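Local coordinates for immunogenic protein MPT63/MPB63 (Mycobacterium tuberculosis, PDB 1LMI), which is a major secreted antigen of the bacterium, immunoprotective and built as a beta-sandwich, whose biochemical role is not known, at residues Ala2-Gly7 with Met123-Ile128; Val22-Lys27 with Gly59-Ala64; Thr51-Ala56 with Gln100-Ile105; Phe68-Ala73 with Pro112-Val117; Ile76-Leu81 with Asp108-Ser113. All blocks are in the same frame, centred on the assembly; numbering follows the deposited sequence.

Interaction 1. Residues Ala2-Gly7 with Met123-Ile128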
# COMPACT_ATOMS: atom_id res chain seq x y z
N ALA A 2 11.56 16.50 1.73
CA ALA A 2 12.33 15.38 2.25
C ALA A 2 11.63 14.06 1.93
O ALA A 2 12.21 13.00 2.08
CB ALA A 2 12.57 15.46 3.74
N TYR A 3 10.36 14.12 1.50
CA TYR A 3 9.77 12.86 1.08
C TYR A 3 10.24 12.49 -0.34
O TYR A 3 10.58 13.38 -1.10
CB TYR A 3 8.27 12.96 1.13
CG TYR A 3 7.70 12.89 2.53
CD1 TYR A 3 7.12 13.98 3.13
CD2 TYR A 3 7.74 11.69 3.25
CE1 TYR A 3 6.58 13.94 4.40
CE2 TYR A 3 7.21 11.64 4.52
CZ TYR A 3 6.64 12.74 5.10
OH TYR A 3 6.12 12.64 6.38
N PRO A 4 10.19 11.23 -0.56
CA PRO A 4 9.72 10.08 0.14
C PRO A 4 10.79 9.41 1.01
O PRO A 4 11.97 9.61 0.76
CB PRO A 4 9.26 9.06 -0.92
CG PRO A 4 9.54 9.73 -2.22
CD PRO A 4 11.00 10.03 -2.21
N ILE A 5 10.28 8.62 1.94
CA ILE A 5 11.03 7.70 2.78
C ILE A 5 11.05 6.36 2.03
O ILE A 5 9.97 5.87 1.69
CB ILE A 5 10.42 7.59 4.18
CG1 ILE A 5 10.44 8.95 4.89
CG2 ILE A 5 11.09 6.50 4.99
CD1 ILE A 5 9.76 9.05 6.21
N THR A 6 12.22 5.83 1.76
CA THR A 6 12.40 4.64 0.97
C THR A 6 13.02 3.55 1.82
O THR A 6 13.95 3.83 2.60
CB THR A 6 13.31 4.89 -0.25
OG1 THR A 6 12.72 5.93 -1.04
CG2 THR A 6 13.46 3.69 -1.16
N GLY A 7 12.53 2.33 1.63
CA GLY A 7 13.21 1.20 2.26
C GLY A 7 12.90 -0.07 1.50
O GLY A 7 12.55 0.00 0.32
N MET A 123 -0.24 14.55 -3.86
CA MET A 123 0.67 15.69 -3.83
C MET A 123 2.10 15.22 -4.06
O MET A 123 2.88 15.87 -4.76
CB MET A 123 0.50 16.46 -2.52
CG MET A 123 -0.94 16.79 -2.16
SD MET A 123 -1.59 18.18 -3.11
CE MET A 123 -0.57 19.52 -2.50
N GLU A 124 2.49 14.07 -3.48
CA GLU A 124 3.84 13.60 -3.65
C GLU A 124 3.95 12.14 -3.19
O GLU A 124 3.01 11.66 -2.58
CB GLU A 124 4.81 14.41 -2.78
CG GLU A 124 4.56 14.25 -1.29
CD GLU A 124 5.27 15.31 -0.45
OE1 GLU A 124 6.47 15.54 -0.68
OE2 GLU A 124 4.57 15.87 0.44
N ASP A 125 5.07 11.49 -3.48
CA ASP A 125 5.39 10.16 -2.97
C ASP A 125 5.79 10.30 -1.49
O ASP A 125 6.62 11.17 -1.14
CB ASP A 125 6.54 9.49 -3.69
CG ASP A 125 6.19 8.96 -5.08
OD1 ASP A 125 4.99 8.89 -5.40
OD2 ASP A 125 7.15 8.68 -5.84
N LEU A 126 5.21 9.49 -0.63
CA LEU A 126 5.49 9.53 0.81
C LEU A 126 6.38 8.38 1.24
O LEU A 126 7.38 8.61 1.94
CB LEU A 126 4.17 9.47 1.60
CG LEU A 126 3.26 10.70 1.45
CD1 LEU A 126 1.98 10.47 2.24
CD2 LEU A 126 3.95 11.99 1.88
N LEU A 127 6.03 7.17 0.85
CA LEU A 127 6.73 5.95 1.28
C LEU A 127 6.92 5.02 0.09
O LEU A 127 5.99 4.85 -0.71
CB LEU A 127 5.95 5.20 2.35
CG LEU A 127 5.60 5.89 3.65
CD1 LEU A 127 4.68 5.04 4.53
CD2 LEU A 127 6.89 6.17 4.41
N ILE A 128 8.12 4.44 -0.02
CA ILE A 128 8.42 3.54 -1.13
C ILE A 128 9.12 2.30 -0.60
O ILE A 128 10.06 2.47 0.18
CB ILE A 128 9.33 4.27 -2.14
CG1 ILE A 128 8.65 5.54 -2.68
CG2 ILE A 128 9.72 3.28 -3.22
CD1 ILE A 128 9.56 6.33 -3.59
O HOH W 1 8.50 14.44 -2.49
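Tyr3 lays one face of its ring over a methyl of Leu126: Leu126 CD2 sits 3.9 Å from the centroid of the Tyr3 ring and only 8° off the ring normal, a CH-pi contact that illustrates how an aliphatic branch can cover an aromatic face. The leucine side chain sets out away from the 2-7 segment, with CG anti to its carbonyl carbon (chi1 -67°), yet the methyl returns to the ring. Glu124 slants across the same tyrosine, OE1 nearest its CB, with the carboxylate plane turned 72° from the ring. Pro4, which follows a cis peptide bond, runs beside Asp125 in the same direction and brings its CG to within 3.3 Å of Asp125 CB; the same CG touches Ile128 CD1 at 3.7 Å.

Beyond these residues two short parallel strands pair. Leu126 O accepts from Ile5 N at 2.9 Å, the donor tilted out of the carbonyl plane, and Ile5 O and Ile128 O in turn accept from Ile128 N and Gly7 N. Leu126 and Leu127 both face Met119 of the next strand, a classic beta bulge. A water donates to Tyr3 O and to Glu124 OE1, the latter also bonded to Ser1, while the Asp125 carboxylate is paired with Arg71. The chemistry implies an N-terminal edge strand fastened by backbone bonds and apolar contacts, probably at some polar cost: Asp125 O, buried against Tyr3 CB at 3.3 Å, has no hydrogen-bond partner.

Interaction 2. Residues Val22-Lys27 with Gly59-Ala64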
# COMPACT_ATOMS: atom_id res chain seq x y z
N VAL A 22 -0.38 12.46 14.02
CA VAL A 22 -0.30 10.99 14.05
C VAL A 22 1.11 10.59 13.64
O VAL A 22 1.82 11.34 12.97
CB VAL A 22 -1.28 10.23 13.14
CG1 VAL A 22 -2.71 10.39 13.67
CG2 VAL A 22 -1.24 10.65 11.68
N VAL A 23 1.48 9.40 14.08
CA VAL A 23 2.66 8.69 13.62
C VAL A 23 2.20 7.30 13.21
O VAL A 23 1.44 6.65 13.94
CB VAL A 23 3.75 8.57 14.70
CG1 VAL A 23 4.97 7.81 14.19
CG2 VAL A 23 4.13 9.96 15.20
N LEU A 24 2.63 6.87 12.04
CA LEU A 24 2.19 5.51 11.69
C LEU A 24 3.36 4.77 11.06
O LEU A 24 4.36 5.32 10.59
CB LEU A 24 0.93 5.55 10.84
CG LEU A 24 0.96 6.29 9.52
CD1 LEU A 24 -0.28 5.94 8.72
CD2 LEU A 24 1.04 7.81 9.68
N GLY A 25 3.19 3.44 11.13
CA GLY A 25 4.18 2.55 10.50
C GLY A 25 3.47 1.79 9.42
O GLY A 25 2.35 1.34 9.67
N TRP A 26 4.05 1.65 8.24
CA TRP A 26 3.48 0.75 7.26
C TRP A 26 4.54 -0.28 6.84
O TRP A 26 5.67 0.11 6.51
CB TRP A 26 3.02 1.49 6.01
CG TRP A 26 1.67 2.13 5.94
CD1 TRP A 26 1.38 3.46 6.11
CD2 TRP A 26 0.45 1.43 5.66
NE1 TRP A 26 -0.01 3.61 5.95
CE2 TRP A 26 -0.58 2.39 5.68
CE3 TRP A 26 0.14 0.08 5.41
CZ2 TRP A 26 -1.91 2.06 5.45
CZ3 TRP A 26 -1.19 -0.23 5.19
CH2 TRP A 26 -2.19 0.74 5.21
N LYS A 27 4.12 -1.54 6.84
CA LYS A 27 4.93 -2.62 6.28
C LYS A 27 4.27 -3.07 4.97
O LYS A 27 3.05 -3.27 4.96
CB LYS A 27 5.02 -3.82 7.21
CG LYS A 27 5.88 -4.98 6.66
CD LYS A 27 5.84 -6.17 7.64
CE LYS A 27 6.36 -7.43 6.97
NZ LYS A 27 6.60 -8.53 7.95
N GLY A 59 -1.60 8.22 18.01
CA GLY A 59 -2.94 8.55 17.61
C GLY A 59 -3.70 7.40 16.97
O GLY A 59 -3.12 6.34 16.69
N SER A 60 -4.99 7.64 16.75
CA SER A 60 -5.85 6.76 16.00
C SER A 60 -5.57 6.99 14.51
O SER A 60 -5.47 8.14 14.12
CB SER A 60 -7.33 7.04 16.28
OG SER A 60 -7.64 8.40 16.03
N VAL A 61 -5.43 5.91 13.76
CA VAL A 61 -5.10 5.97 12.33
C VAL A 61 -6.17 5.29 11.50
O VAL A 61 -6.61 4.19 11.80
CB VAL A 61 -3.73 5.27 12.13
CG1 VAL A 61 -3.35 5.19 10.66
CG2 VAL A 61 -2.67 6.00 12.96
N THR A 62 -6.59 5.96 10.43
CA THR A 62 -7.44 5.44 9.40
C THR A 62 -6.58 5.25 8.15
O THR A 62 -6.10 6.20 7.54
CB THR A 62 -8.62 6.38 9.10
OG1 THR A 62 -9.26 6.69 10.35
CG2 THR A 62 -9.66 5.70 8.23
N PRO A 63 -6.29 4.02 7.76
CA PRO A 63 -5.25 3.81 6.74
C PRO A 63 -5.73 4.32 5.37
O PRO A 63 -6.87 4.10 4.98
CB PRO A 63 -5.02 2.31 6.75
CG PRO A 63 -6.27 1.72 7.32
CD PRO A 63 -6.84 2.74 8.27
N ALA A 64 -4.81 5.00 4.69
CA ALA A 64 -5.20 5.64 3.42
C ALA A 64 -4.88 4.68 2.29
O ALA A 64 -3.95 4.88 1.51
CB ALA A 64 -4.41 6.92 3.28
O HOH W 2 -2.05 5.70 5.72
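Trp26 NE1 and Ala64 N both donate to one water, at 2.9 Å from NE1 and 3.0 Å from the alanine nitrogen, so a single oxygen accepts from a buried indole and from the backbone of the facing loop. The water lies in the plane of the indole at its edge, and Ala64 N itself is near that plane. This is a compact example of bridging by solvent: the water oxygen supplies the acceptor that two N-H groups cannot offer each other.

Next to the water, the six-membered part of the indole meets Pro63. Proline and indole cross at about a right angle, and Pro63 CB touches two neighbouring ring carbons of Trp26, CZ2 at 3.4 Å and CH2 at 3.6 Å. Nearer the start of the strand, the contact passes to branched aliphatic groups. Leu24 holds CG between its backbone N and carbonyl carbon (chi1 59°), and the chain beyond carries CD1 to 3.7 Å from Val61 CG1, the two side chains crossing obliquely. Val61 CG1 is itself anti to its backbone N (chi1 175°). At the far end Val22 CG1 rests on Ser60 O at 3.6 Å, close to Gly59.

The 59-64 loop, which joins strands 46-56 and 68-71, thus covers one side of the first part of strand 22-33. Trp26 also packs on Ala52 and Val54 of strand 46-56 and on Leu127 and Trp129 of strand 125-130, and meets Phe68 edge-to-face, which places it between the two sheets of the sandwich.

Interaction 3. Residues Thr51-Ala56 with Gln100-Ile105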
# COMPACT_ATOMS: atom_id res chain seq x y z
N THR A 51 0.98 -7.76 0.66
CA THR A 51 0.48 -7.81 2.02
C THR A 51 0.96 -6.59 2.79
O THR A 51 2.17 -6.34 2.92
CB THR A 51 0.95 -9.08 2.73
OG1 THR A 51 0.42 -10.23 2.03
CG2 THR A 51 0.45 -9.10 4.17
N ALA A 52 0.02 -5.79 3.26
CA ALA A 52 0.30 -4.51 3.91
C ALA A 52 -0.24 -4.51 5.34
O ALA A 52 -1.31 -5.08 5.58
CB ALA A 52 -0.31 -3.37 3.14
N THR A 53 0.54 -3.91 6.21
CA THR A 53 0.20 -3.79 7.63
C THR A 53 0.42 -2.35 8.09
O THR A 53 1.50 -1.79 7.87
CB THR A 53 1.08 -4.71 8.49
OG1 THR A 53 1.00 -6.07 7.99
CG2 THR A 53 0.57 -4.76 9.93
N VAL A 54 -0.60 -1.75 8.71
CA VAL A 54 -0.47 -0.40 9.27
C VAL A 54 -0.44 -0.49 10.79
O VAL A 54 -1.15 -1.32 11.40
CB VAL A 54 -1.57 0.53 8.75
CG1 VAL A 54 -2.96 0.05 9.12
CG2 VAL A 54 -1.27 1.93 9.29
N ASN A 55 0.38 0.33 11.37
CA ASN A 55 0.68 0.35 12.80
C ASN A 55 0.38 1.74 13.34
O ASN A 55 1.01 2.68 12.89
CB ASN A 55 2.15 -0.02 12.99
CG ASN A 55 2.54 -0.15 14.44
OD1 ASN A 55 1.71 0.02 15.34
ND2 ASN A 55 3.82 -0.46 14.65
N ALA A 56 -0.58 1.85 14.25
CA ALA A 56 -0.94 3.18 14.80
C ALA A 56 0.02 3.51 15.93
O ALA A 56 -0.16 3.15 17.09
CB ALA A 56 -2.38 3.13 15.19
N GLN A 100 -2.68 -2.64 15.26
CA GLN A 100 -2.25 -2.81 13.88
C GLN A 100 -3.38 -3.40 13.06
O GLN A 100 -4.31 -3.99 13.64
CB GLN A 100 -0.99 -3.71 13.78
CG GLN A 100 0.11 -3.22 14.69
CD GLN A 100 1.51 -3.64 14.34
OE1 GLN A 100 1.77 -4.02 13.20
NE2 GLN A 100 2.44 -3.53 15.28
N SER A 101 -3.25 -3.28 11.73
CA SER A 101 -4.26 -3.84 10.85
C SER A 101 -3.59 -4.41 9.62
O SER A 101 -2.74 -3.70 9.06
CB SER A 101 -5.29 -2.75 10.53
OG SER A 101 -6.39 -3.21 9.80
N THR A 102 -3.91 -5.62 9.20
CA THR A 102 -3.18 -6.19 8.07
C THR A 102 -4.13 -6.78 7.04
O THR A 102 -5.30 -7.09 7.33
CB THR A 102 -2.17 -7.24 8.60
OG1 THR A 102 -1.22 -7.57 7.59
CG2 THR A 102 -2.92 -8.55 8.92
N GLY A 103 -3.60 -6.96 5.83
CA GLY A 103 -4.41 -7.66 4.83
C GLY A 103 -3.79 -7.45 3.46
O GLY A 103 -2.72 -6.88 3.29
N LYS A 104 -4.50 -7.94 2.44
CA LYS A 104 -4.01 -7.74 1.08
C LYS A 104 -4.47 -6.46 0.41
O LYS A 104 -5.51 -5.88 0.72
CB LYS A 104 -4.53 -8.91 0.21
CG LYS A 104 -4.17 -10.27 0.79
CD LYS A 104 -2.67 -10.50 0.75
CE LYS A 104 -2.25 -11.93 0.49
NZ LYS A 104 -2.98 -12.96 1.26
N ILE A 105 -3.66 -6.05 -0.56
CA ILE A 105 -4.02 -4.97 -1.48
C ILE A 105 -3.76 -5.54 -2.87
O ILE A 105 -2.88 -6.39 -3.03
CB ILE A 105 -3.21 -3.69 -1.23
CG1 ILE A 105 -1.70 -3.93 -1.16
CG2 ILE A 105 -3.68 -2.94 0.03
CD1 ILE A 105 -0.87 -2.66 -1.08
O HOH W 3 1.35 -2.15 17.72
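Gln100 overlaps Asn55 with its terminal amide: the two amide planes are 18° apart and stacked, Gln100 NE2 lying 3.5 Å from Asn55 CG. Asn55 CG stands anti to its backbone N (chi1 -175°), while the glutamine is extended beyond CG. Their nitrogens face each other as two donors and do not bond; a water instead accepts from Gln100 NE2 at 3.0 Å and donates to Asn55 OD1, and Asn55 ND2 is taken by Glu12.

On the same face of the antiparallel pair, Thr53 OG1 and Thr102 OG1 share a hydrogen bond of 2.7 Å, as befits a non-hydrogen-bonded backbone position, where side chains come close. Further along, Thr51 OG1 lies against the bent aliphatic chain of Lys104, 3.4 Å from its CD. The opposite face is mainly apolar; there Val54 CG1 meets Ser101 CB at 3.9 Å, and Ala52 CB approaches Ile105 CD1.

Between the faces, Ala52 and Gly103 exchange two backbone bonds, and so do Val54 and Ser101. The chemistry is that of an amphipathic edge of a sandwich sheet: hydroxyls, amides and water on one side, and on the other Ala52, Val54 and Ile105, which pack against Trp26 or Phe68.

Interaction 4. Residues Phe68-Ala73 with Pro112-Val117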
# COMPACT_ATOMS: atom_id res chain seq x y z
N PHE A 68 -2.00 3.59 -2.24
CA PHE A 68 -1.03 2.60 -2.70
C PHE A 68 -0.98 2.45 -4.21
O PHE A 68 -1.95 2.67 -4.98
CB PHE A 68 -1.33 1.22 -2.12
CG PHE A 68 -0.85 0.96 -0.71
CD1 PHE A 68 0.49 1.01 -0.43
CD2 PHE A 68 -1.75 0.64 0.28
CE1 PHE A 68 0.93 0.76 0.86
CE2 PHE A 68 -1.32 0.40 1.57
CZ PHE A 68 0.02 0.46 1.86
N ASN A 69 0.21 2.05 -4.68
CA ASN A 69 0.55 1.87 -6.07
C ASN A 69 1.67 0.82 -6.17
O ASN A 69 2.50 0.74 -5.24
CB ASN A 69 1.07 3.14 -6.74
CG ASN A 69 0.12 4.33 -6.65
OD1 ASN A 69 -0.71 4.45 -7.56
ND2 ASN A 69 0.21 5.11 -5.58
N ALA A 70 1.65 0.07 -7.27
CA ALA A 70 2.73 -0.85 -7.62
C ALA A 70 3.47 -0.27 -8.81
O ALA A 70 2.85 0.24 -9.74
CB ALA A 70 2.19 -2.24 -7.84
N ARG A 71 4.81 -0.32 -8.77
CA ARG A 71 5.57 0.29 -9.85
C ARG A 71 6.68 -0.62 -10.34
O ARG A 71 7.12 -1.53 -9.63
CB ARG A 71 6.19 1.61 -9.40
CG ARG A 71 5.17 2.63 -8.90
CD ARG A 71 5.95 3.91 -8.53
NE ARG A 71 4.97 4.95 -8.20
CZ ARG A 71 5.28 6.04 -7.52
NH1 ARG A 71 6.52 6.26 -7.12
NH2 ARG A 71 4.33 6.94 -7.26
N THR A 72 7.13 -0.32 -11.55
CA THR A 72 8.37 -0.82 -12.09
C THR A 72 9.50 0.17 -11.81
O THR A 72 9.27 1.34 -11.47
CB THR A 72 8.36 -1.06 -13.62
OG1 THR A 72 8.27 0.26 -14.21
CG2 THR A 72 7.17 -1.89 -14.00
N ALA A 73 10.75 -0.28 -11.92
CA ALA A 73 11.86 0.60 -11.61
C ALA A 73 11.91 1.87 -12.45
O ALA A 73 12.37 2.90 -11.95
CB ALA A 73 13.18 -0.14 -11.83
N PRO A 112 4.84 -4.37 -17.80
CA PRO A 112 5.92 -5.10 -17.10
C PRO A 112 5.56 -5.32 -15.63
O PRO A 112 4.82 -4.53 -15.00
CB PRO A 112 7.14 -4.20 -17.21
CG PRO A 112 6.87 -3.36 -18.43
CD PRO A 112 5.38 -3.15 -18.43
N SER A 113 6.07 -6.42 -15.08
CA SER A 113 5.77 -6.74 -13.70
C SER A 113 6.36 -5.75 -12.69
O SER A 113 7.52 -5.34 -12.81
CB SER A 113 6.32 -8.14 -13.37
OG SER A 113 5.75 -9.15 -14.20
N PRO A 114 5.62 -5.39 -11.65
CA PRO A 114 6.20 -4.45 -10.69
C PRO A 114 7.15 -5.10 -9.69
O PRO A 114 7.04 -6.30 -9.42
CB PRO A 114 4.91 -4.00 -9.94
CG PRO A 114 3.99 -5.18 -9.97
CD PRO A 114 4.27 -5.86 -11.29
N THR A 115 8.00 -4.26 -9.11
CA THR A 115 8.94 -4.68 -8.10
C THR A 115 9.00 -3.73 -6.93
O THR A 115 9.82 -3.89 -6.01
CB THR A 115 10.36 -4.73 -8.71
OG1 THR A 115 10.70 -3.50 -9.36
CG2 THR A 115 10.35 -5.84 -9.74
N ILE A 116 8.14 -2.73 -6.94
CA ILE A 116 8.13 -1.63 -5.99
C ILE A 116 6.69 -1.35 -5.57
O ILE A 116 5.76 -1.50 -6.36
CB ILE A 116 8.71 -0.38 -6.67
CG1 ILE A 116 10.21 -0.56 -6.99
CG2 ILE A 116 8.47 0.91 -5.88
CD1 ILE A 116 10.64 0.42 -8.08
N VAL A 117 6.49 -0.95 -4.29
CA VAL A 117 5.20 -0.40 -3.91
C VAL A 117 5.43 1.02 -3.40
O VAL A 117 6.41 1.31 -2.73
CB VAL A 117 4.49 -1.26 -2.84
CG1 VAL A 117 3.26 -0.57 -2.26
CG2 VAL A 117 4.07 -2.57 -3.47
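Arg71 pairs antiparallel with Ile116, and a classic beta bulge ends the ladder, since Thr115 and Ile116 both face this one arginine. Its carbonyl serves two donors: Thr115 N binds Arg71 O at 2.9 Å, whereas Ile116 N reaches the same oxygen only weakly. In return Arg71 N gives a 2.8 Å bond to Ile116 O, standing above the plane of that carbonyl. Just before the bulge Pro114 packs in, its CB 3.3 Å from Arg71 O and 3.9 Å from Ala70 CB.

The side chains divide between the two faces of the sheet. Ala70 and Val117 face the sandwich interior, where Val117 CG1, anti to its backbone N (chi1 170°), reaches Phe68 CD1 at 3.7 Å, the two groups meeting at a slant; Phe68 in turn packs on Ile105 and Ala52 of the other sheet. On the other face Arg71 and Ile116 stand alongside one another at their CB atoms, after which the arginine leads away to a salt bridge with Asp125 and a bond to Asn77. Beyond the strand, Ile116 CD1 rests on Ala73 CA. Thr72 turns its hydroxyl to Asp74 and its methyl to the loop, CG2 lying 3.7 Å from both Pro112 O and Ser113 O.

Interaction 5. Residues Ile76-Leu81 with Asp108-Ser113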
# COMPACT_ATOMS: atom_id res chain seq x y z
N ILE A 76 6.69 2.89 -14.46
CA ILE A 76 5.31 2.52 -14.76
C ILE A 76 4.56 2.26 -13.46
O ILE A 76 5.09 1.67 -12.50
CB ILE A 76 5.20 1.28 -15.67
CG1 ILE A 76 5.59 1.62 -17.12
CG2 ILE A 76 3.84 0.64 -15.61
CD1 ILE A 76 5.28 0.46 -18.06
N ASN A 77 3.33 2.74 -13.38
CA ASN A 77 2.54 2.75 -12.15
C ASN A 77 1.20 2.05 -12.32
O ASN A 77 0.53 2.29 -13.32
CB ASN A 77 2.30 4.21 -11.71
CG ASN A 77 1.62 4.36 -10.37
OD1 ASN A 77 2.29 4.42 -9.32
ND2 ASN A 77 0.31 4.44 -10.37
N TYR A 78 0.85 1.23 -11.34
CA TYR A 78 -0.41 0.53 -11.33
C TYR A 78 -1.11 0.91 -10.01
O TYR A 78 -0.57 0.64 -8.92
CB TYR A 78 -0.27 -0.99 -11.42
CG TYR A 78 0.65 -1.48 -12.53
CD1 TYR A 78 0.23 -1.33 -13.87
CD2 TYR A 78 1.87 -2.06 -12.27
CE1 TYR A 78 1.04 -1.76 -14.90
CE2 TYR A 78 2.70 -2.52 -13.31
CZ TYR A 78 2.26 -2.34 -14.60
OH TYR A 78 3.04 -2.78 -15.66
N ARG A 79 -2.27 1.53 -10.10
CA ARG A 79 -3.04 1.94 -8.95
C ARG A 79 -3.52 0.73 -8.16
O ARG A 79 -3.89 -0.30 -8.72
CB ARG A 79 -4.28 2.74 -9.38
CG ARG A 79 -3.98 4.05 -10.10
CD ARG A 79 -3.52 5.17 -9.16
NE ARG A 79 -4.57 5.52 -8.21
CZ ARG A 79 -4.51 5.31 -6.90
NH1 ARG A 79 -3.46 4.73 -6.32
NH2 ARG A 79 -5.57 5.68 -6.18
N VAL A 80 -3.58 0.89 -6.83
CA VAL A 80 -4.27 -0.08 -6.01
C VAL A 80 -5.73 -0.19 -6.41
O VAL A 80 -6.36 0.81 -6.79
CB VAL A 80 -4.08 0.29 -4.53
CG1 VAL A 80 -4.86 1.54 -4.09
CG2 VAL A 80 -4.55 -0.87 -3.62
N LEU A 81 -6.24 -1.41 -6.33
CA LEU A 81 -7.66 -1.64 -6.59
C LEU A 81 -8.39 -1.42 -5.28
O LEU A 81 -8.84 -2.36 -4.62
CB LEU A 81 -7.88 -3.05 -7.12
CG LEU A 81 -7.17 -3.29 -8.45
CD1 LEU A 81 -7.65 -4.60 -9.07
CD2 LEU A 81 -7.42 -2.14 -9.40
N ASP A 108 -3.93 -4.15 -10.91
CA ASP A 108 -4.18 -4.77 -12.23
C ASP A 108 -2.98 -4.51 -13.11
O ASP A 108 -2.78 -3.41 -13.62
CB ASP A 108 -5.45 -4.16 -12.83
CG ASP A 108 -5.89 -4.80 -14.13
OD1 ASP A 108 -5.22 -5.78 -14.54
OD2 ASP A 108 -6.89 -4.31 -14.71
N VAL A 109 -2.08 -5.51 -13.26
CA VAL A 109 -0.83 -5.26 -13.94
C VAL A 109 -1.00 -5.49 -15.44
O VAL A 109 -1.22 -6.61 -15.87
CB VAL A 109 0.29 -6.14 -13.35
CG1 VAL A 109 1.56 -6.07 -14.18
CG2 VAL A 109 0.56 -5.77 -11.89
N THR A 110 -0.92 -4.39 -16.17
CA THR A 110 -1.13 -4.45 -17.61
C THR A 110 0.14 -4.28 -18.42
O THR A 110 0.11 -4.29 -19.66
CB THR A 110 -2.10 -3.30 -18.02
OG1 THR A 110 -1.53 -2.10 -17.54
CG2 THR A 110 -3.47 -3.53 -17.42
N GLY A 111 1.29 -4.09 -17.81
CA GLY A 111 2.55 -3.97 -18.48
C GLY A 111 3.62 -4.82 -17.79
O GLY A 111 3.24 -5.88 -17.26
N PRO A 112 4.84 -4.37 -17.80
CA PRO A 112 5.92 -5.10 -17.10
C PRO A 112 5.56 -5.32 -15.63
O PRO A 112 4.82 -4.53 -15.00
CB PRO A 112 7.14 -4.20 -17.21
CG PRO A 112 6.87 -3.36 -18.43
CD PRO A 112 5.38 -3.15 -18.43
N SER A 113 6.07 -6.42 -15.08
CA SER A 113 5.77 -6.74 -13.70
C SER A 113 6.36 -5.75 -12.69
O SER A 113 7.52 -5.34 -12.81
CB SER A 113 6.32 -8.14 -13.37
OG SER A 113 5.75 -9.15 -14.20
O HOH W 4 -4.07 -1.27 -11.07
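Tyr78 offers one ring face to Val109, whose CA stands over the centre, 4.1 Å from the centroid and 11° off the ring normal, while Pro112 O lies at the ring's edge near its plane. The side chain of Val109 leans on the same ring: Val109 CG1, anti to the backbone N (chi1 171°), touches Tyr78 CZ at 3.8 Å, and Val109 CG2 is near Tyr78 CD2 at 4.0 Å. Thr110 runs antiparallel beside the ring, its OG1 3.7 Å from Tyr78 CE1.

The polar end of the ring makes the one direct hydrogen bond across the two segments. Tyr78 OH donates to Pro112 O over 2.6 Å, the hydroxyl tilted 15° from the carbonyl plane; the bond ties the ring to the loop that follows strand 100-109. Gly111 passes close to the hydroxyl, Gly111 C lying 3.0 Å from Tyr78 OH. Beside it, Ile76 CD1 meets Pro112 CD at 3.6 Å, the two side chains crossing at about a right angle.

At the other end of the contact no side chain does comparable work. One water accepts from Asp108 N at 2.9 Å; its approach to Arg79 O is doubtfully short. Leu81 rests loosely against the same stretch. The Asp108 carboxylate turns away to the backbone nitrogens of Ala44 and Gly45. Strands 77-79 and 100-109 are edge strands of different sheets, which here come alongside each other without backbone bonds between these segments. This suggests that, between them, the ring anchored through its hydroxyl does much of the joining; a backbone bond of Leu81 with Tyr106 lies just beyond.

Interactions 1 and 4 belong to the five-stranded sheet and are tied through the salt bridge of Asp125 with Arg71; interaction 1 lies at the surface, the other four are partly buried. Interaction 3 is a ladder of the four-stranded sheet, at its 100-109 edge, bonded to interaction 2 by Gly25 O with Asn55 N and by Lys27 N with Thr53 O. Interaction 5 joins edge strands of both sheets, resembling interaction 2 in relying on side chains, whereas 1, 3 and 4 rest on backbone ladders. Interactions 4 and 5 share Pro112 and Ser113. Between the sheets Trp26 meets Phe68, linking interactions 2 and 4, and Ile105 packs on Phe68 and Val80, drawing interactions 3, 4 and 5 into one core.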